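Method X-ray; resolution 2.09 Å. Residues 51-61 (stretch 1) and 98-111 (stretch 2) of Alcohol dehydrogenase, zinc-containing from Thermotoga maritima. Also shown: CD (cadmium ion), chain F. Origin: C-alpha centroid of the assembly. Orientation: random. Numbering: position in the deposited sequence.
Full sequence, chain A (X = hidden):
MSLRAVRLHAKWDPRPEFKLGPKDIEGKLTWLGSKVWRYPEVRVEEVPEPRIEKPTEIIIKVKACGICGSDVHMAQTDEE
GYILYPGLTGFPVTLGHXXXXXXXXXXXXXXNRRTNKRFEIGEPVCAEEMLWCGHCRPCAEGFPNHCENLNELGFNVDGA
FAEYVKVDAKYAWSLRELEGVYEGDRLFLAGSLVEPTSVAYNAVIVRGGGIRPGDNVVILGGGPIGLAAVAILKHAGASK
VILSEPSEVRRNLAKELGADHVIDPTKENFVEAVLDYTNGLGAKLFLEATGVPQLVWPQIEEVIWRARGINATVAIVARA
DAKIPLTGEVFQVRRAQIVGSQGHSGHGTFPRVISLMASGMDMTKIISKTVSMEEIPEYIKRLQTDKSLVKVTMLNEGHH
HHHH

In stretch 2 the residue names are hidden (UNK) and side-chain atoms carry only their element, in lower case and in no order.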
# COMPACT_ATOMS: atom_id res chain seq x y z
N ARG A 51 -30.94 20.83 -23.04
CA ARG A 51 -30.25 22.09 -23.29
C ARG A 51 -28.88 22.09 -22.65
O ARG A 51 -28.71 21.65 -21.51
CB ARG A 51 -31.03 23.27 -22.70
CG ARG A 51 -32.40 23.49 -23.26
CD ARG A 51 -33.21 24.39 -22.34
NE ARG A 51 -32.60 25.71 -22.22
CZ ARG A 51 -32.80 26.71 -23.07
NH1 ARG A 51 -33.62 26.57 -24.11
NH2 ARG A 51 -32.19 27.87 -22.87
N ILE A 52 -27.90 22.59 -23.40
CA ILE A 52 -26.60 22.93 -22.87
C ILE A 52 -26.76 24.23 -22.10
O ILE A 52 -27.08 25.27 -22.67
CB ILE A 52 -25.54 23.12 -23.99
CG1 ILE A 52 -25.43 21.87 -24.89
CG2 ILE A 52 -24.19 23.56 -23.40
CD1 ILE A 52 -24.90 20.61 -24.20
N GLU A 53 -26.57 24.17 -20.79
CA GLU A 53 -26.76 25.33 -19.94
C GLU A 53 -25.47 25.78 -19.28
O GLU A 53 -25.37 26.91 -18.81
CB GLU A 53 -27.79 25.01 -18.87
CG GLU A 53 -29.21 25.09 -19.39
CD GLU A 53 -30.15 24.23 -18.59
OE1 GLU A 53 -31.36 24.54 -18.61
OE2 GLU A 53 -29.69 23.24 -17.95
N LYS A 54 -24.52 24.86 -19.21
CA LYS A 54 -23.18 25.16 -18.73
C LYS A 54 -22.22 24.75 -19.83
O LYS A 54 -22.50 23.80 -20.56
CB LYS A 54 -22.88 24.39 -17.44
CG LYS A 54 -23.58 24.97 -16.22
CD LYS A 54 -24.07 23.86 -15.35
CE LYS A 54 -23.52 24.00 -13.94
NZ LYS A 54 -23.18 22.62 -13.42
N PRO A 55 -21.10 25.48 -19.98
CA PRO A 55 -20.25 25.24 -21.14
C PRO A 55 -19.53 23.87 -21.13
O PRO A 55 -18.91 23.50 -22.13
CB PRO A 55 -19.25 26.41 -21.13
CG PRO A 55 -19.43 27.12 -19.82
CD PRO A 55 -20.75 26.72 -19.25
N THR A 56 -19.65 23.13 -20.03
CA THR A 56 -19.00 21.82 -19.85
C THR A 56 -19.93 20.64 -20.16
O THR A 56 -19.52 19.49 -20.10
CB THR A 56 -18.50 21.64 -18.40
OG1 THR A 56 -19.59 21.95 -17.52
CG2 THR A 56 -17.34 22.59 -18.09
N GLU A 57 -21.18 20.93 -20.49
CA GLU A 57 -22.17 19.89 -20.72
C GLU A 57 -22.17 19.34 -22.14
O GLU A 57 -21.74 20.01 -23.09
CB GLU A 57 -23.58 20.39 -20.35
CG GLU A 57 -23.74 20.61 -18.85
CD GLU A 57 -25.08 21.23 -18.45
OE1 GLU A 57 -25.69 21.95 -19.27
OE2 GLU A 57 -25.53 20.97 -17.30
N ILE A 58 -22.63 18.10 -22.26
CA ILE A 58 -22.88 17.44 -23.54
C ILE A 58 -24.26 16.81 -23.51
O ILE A 58 -24.81 16.54 -22.45
CB ILE A 58 -21.86 16.30 -23.85
CG1 ILE A 58 -21.96 15.18 -22.78
CG2 ILE A 58 -20.43 16.88 -23.96
CD1 ILE A 58 -21.10 13.92 -23.03
N ILE A 59 -24.80 16.57 -24.70
CA ILE A 59 -26.05 15.87 -24.88
C ILE A 59 -25.69 14.62 -25.65
O ILE A 59 -24.96 14.69 -26.65
CB ILE A 59 -27.08 16.73 -25.68
CG1 ILE A 59 -27.52 17.94 -24.83
CG2 ILE A 59 -28.32 15.92 -26.08
CD1 ILE A 59 -28.21 19.05 -25.67
N ILE A 60 -26.19 13.50 -25.18
CA ILE A 60 -25.93 12.19 -25.74
C ILE A 60 -27.22 11.60 -26.31
O ILE A 60 -28.25 11.63 -25.66
CB ILE A 60 -25.38 11.26 -24.64
CG1 ILE A 60 -24.08 11.82 -24.04
CG2 ILE A 60 -25.20 9.83 -25.19
CD1 ILE A 60 -23.70 11.19 -22.67
N LYS A 61 -27.15 11.07 -27.52
CA LYS A 61 -28.26 10.32 -28.07
C LYS A 61 -28.11 8.91 -27.54
O LYS A 61 -27.12 8.23 -27.87
CB LYS A 61 -28.16 10.35 -29.59
CG LYS A 61 -29.20 9.59 -30.38
CD LYS A 61 -29.03 9.97 -31.87
CE LYS A 61 -29.81 9.08 -32.83
NZ LYS A 61 -31.23 8.91 -32.38
N UNK A 98 -27.46 3.06 -16.50
CA UNK A 98 -26.47 2.12 -17.04
C UNK A 98 -26.48 2.22 -18.55
O UNK A 98 -27.07 1.39 -19.24
c UNK A 98 -26.80 0.69 -16.61
o UNK A 98 -27.54 -1.75 -15.68
o UNK A 98 -27.18 -1.30 -13.57
c UNK A 98 -26.75 0.44 -15.13
c UNK A 98 -27.19 -0.97 -14.76
N UNK A 99 -25.80 3.23 -19.09
CA UNK A 99 -26.08 3.59 -20.48
C UNK A 99 -24.87 3.93 -21.33
O UNK A 99 -23.79 4.24 -20.80
c UNK A 99 -26.41 6.11 -20.36
c UNK A 99 -25.19 8.62 -20.09
c UNK A 99 -26.01 6.56 -19.11
c UNK A 99 -25.41 7.81 -18.96
c UNK A 99 -25.60 8.16 -21.35
c UNK A 99 -26.20 6.92 -21.47
c UNK A 99 -27.06 4.76 -20.51
N UNK A 100 -25.09 3.92 -22.64
CA UNK A 100 -24.15 4.42 -23.63
C UNK A 100 -24.92 5.08 -24.79
O UNK A 100 -26.15 4.97 -24.90
o UNK A 100 -24.18 2.35 -24.79
c UNK A 100 -23.30 3.28 -24.17
N UNK A 101 -24.18 5.78 -25.66
CA UNK A 101 -24.80 6.50 -26.76
C UNK A 101 -23.77 7.31 -27.51
O UNK A 101 -22.57 7.07 -27.37
N UNK A 102 -24.22 8.24 -28.34
CA UNK A 102 -23.28 9.04 -29.11
C UNK A 102 -23.48 10.53 -28.81
O UNK A 102 -24.61 10.99 -28.60
c UNK A 102 -24.64 9.19 -31.25
c UNK A 102 -23.18 7.23 -30.89
c UNK A 102 -23.35 8.72 -30.65
N UNK A 103 -22.37 11.27 -28.75
CA UNK A 103 -22.44 12.70 -28.53
C UNK A 103 -23.09 13.38 -29.74
O UNK A 103 -22.67 13.17 -30.88
c UNK A 103 -21.04 13.32 -28.22
c UNK A 103 -20.38 12.58 -27.03
c UNK A 103 -21.18 14.80 -27.89
N UNK A 104 -24.13 14.17 -29.48
CA UNK A 104 -24.77 14.93 -30.55
C UNK A 104 -24.60 16.43 -30.38
O UNK A 104 -24.88 17.18 -31.29
c UNK A 104 -26.45 13.13 -31.23
c UNK A 104 -26.29 14.58 -30.77
c UNK A 104 -27.15 14.91 -29.54
N UNK A 105 -24.16 16.86 -29.21
CA UNK A 105 -23.84 18.23 -28.99
C UNK A 105 -22.92 18.34 -27.78
O UNK A 105 -23.07 17.59 -26.82
o UNK A 105 -27.23 20.88 -28.57
o UNK A 105 -25.90 22.60 -28.97
c UNK A 105 -26.09 21.38 -28.71
c UNK A 105 -25.13 19.03 -28.75
c UNK A 105 -24.87 20.50 -28.55
N UNK A 106 -21.96 19.26 -27.84
CA UNK A 106 -21.02 19.53 -26.75
C UNK A 106 -20.82 21.04 -26.59
O UNK A 106 -20.65 21.76 -27.58
c UNK A 106 -19.68 18.86 -27.04
N UNK A 107 -20.81 21.52 -25.35
CA UNK A 107 -20.48 22.91 -25.07
C UNK A 107 -19.02 23.21 -25.35
O UNK A 107 -18.23 22.28 -25.56
N UNK A 108 -18.64 24.50 -25.36
CA UNK A 108 -17.30 24.95 -25.72
C UNK A 108 -16.19 24.37 -24.83
O UNK A 108 -15.09 24.12 -25.32
c UNK A 108 -17.38 26.49 -25.58
c UNK A 108 -19.55 25.65 -25.16
c UNK A 108 -18.59 26.76 -24.76
N UNK A 109 -16.50 24.11 -23.56
CA UNK A 109 -15.53 23.59 -22.59
C UNK A 109 -15.81 22.12 -22.22
O UNK A 109 -15.36 21.66 -21.17
o UNK A 109 -15.77 27.94 -20.40
c UNK A 109 -15.10 25.86 -21.42
c UNK A 109 -15.55 26.73 -20.22
c UNK A 109 -15.57 24.43 -21.31
o UNK A 109 -15.69 26.20 -19.09
N UNK A 110 -16.57 21.41 -23.06
CA UNK A 110 -16.93 20.02 -22.76
C UNK A 110 -15.84 19.07 -23.26
O UNK A 110 -15.87 18.62 -24.40
c UNK A 110 -18.30 19.67 -23.35
N UNK A 111 -14.89 18.76 -22.39
CA UNK A 111 -13.65 18.10 -22.83
C UNK A 111 -13.68 16.57 -22.73
O UNK A 111 -14.03 16.02 -21.70
c UNK A 111 -12.37 20.20 -22.13
c UNK A 111 -12.42 18.65 -22.06
c UNK A 111 -12.29 20.80 -23.56
c UNK A 111 -11.14 18.03 -22.57
CD CD F . -26.54 0.27 -11.65
O HOH W 1 -25.05 -1.29 -10.70

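Position 98 carries three carbons in a row, the last bearing two oxygens, and lies too far from stretch 1 to touch it; one oxygen faces the cadmium ion. It is Glu98, whose OE2 binds CD at 2.6 Å. Position 99 has one carbon and then a ring of six carbons whose edge faces Ile60; it is Phe99, with Phe99 CE2 3.8 Å from Ile60 CD1. One carbon and one oxygen at position 100, directed away from stretch 1, fit Ser100.

Position 101 has no side-chain atoms and is Gly101. Its CA lies 3.1 Å from Lys61 O, and a CB here would clash with that oxygen and with Ile60 CG2. Position 102 has one carbon carrying two more, beside the Lys61 side chain: Val102. Its backbone pairs with Lys61 in both directions, Lys61 N to Val102 O at 2.8 Å and Val102 N to Lys61 O at 2.9 Å. The same fork at position 103 approaches Ile58, on the face of the sheet that holds Ile58 and Ile60: Val103, with Val103 CG2 4.3 Å from Ile58 CD1. Position 104 repeats the fork and touches Ile59 and Lys61. This is Val104, with CG1 3.7 Å from Lys61 CB and CG2 3.8 Å from Ile59 CG2.

At position 105, three carbons end in two oxygens near Ile52 and Ile59, hence Glu105, with Glu105 OE2 3.6 Å from Ile59 CD1. A single carbon at position 106, its CB 3.7 Å from Ile58 CG2, marks Ala106. Position 107, without side-chain atoms, is Gly107; a CB would clash with Pro55 O. At position 108 three carbons close onto the backbone N and pack on Pro55: Pro108, with Pro108 CG 3.7 Å from Pro55 CB. Position 109 has three carbons and two terminal oxygens near Pro55 and Thr56, hence Glu109. The lone carbon of position 110, its CB 3.6 Å from Ile58 CG2, is that of Ala110. Four carbons forked at the first, one arm two carbons long, make position 111 Ile111, clear of stretch 1.

The contact is an antiparallel strand pairing with a bulge. Ile59 O accepts Val104 N at 3.0 Å and, weakly, Glu105 N at 3.5 Å, so the register shifts by one between Ile59 and Ile60. Ile59 N to Glu105 O and Gly107 N to Glu57 O, both 2.9 Å, extend the ladder. Beyond it, Glu109 N reaches Pro55 O at 2.9 Å, joining the turn from Gly107 to Ala110 to that from Lys54 to Glu57.

Stretch 2 (98-111) EFSGVVVEAGPEAI
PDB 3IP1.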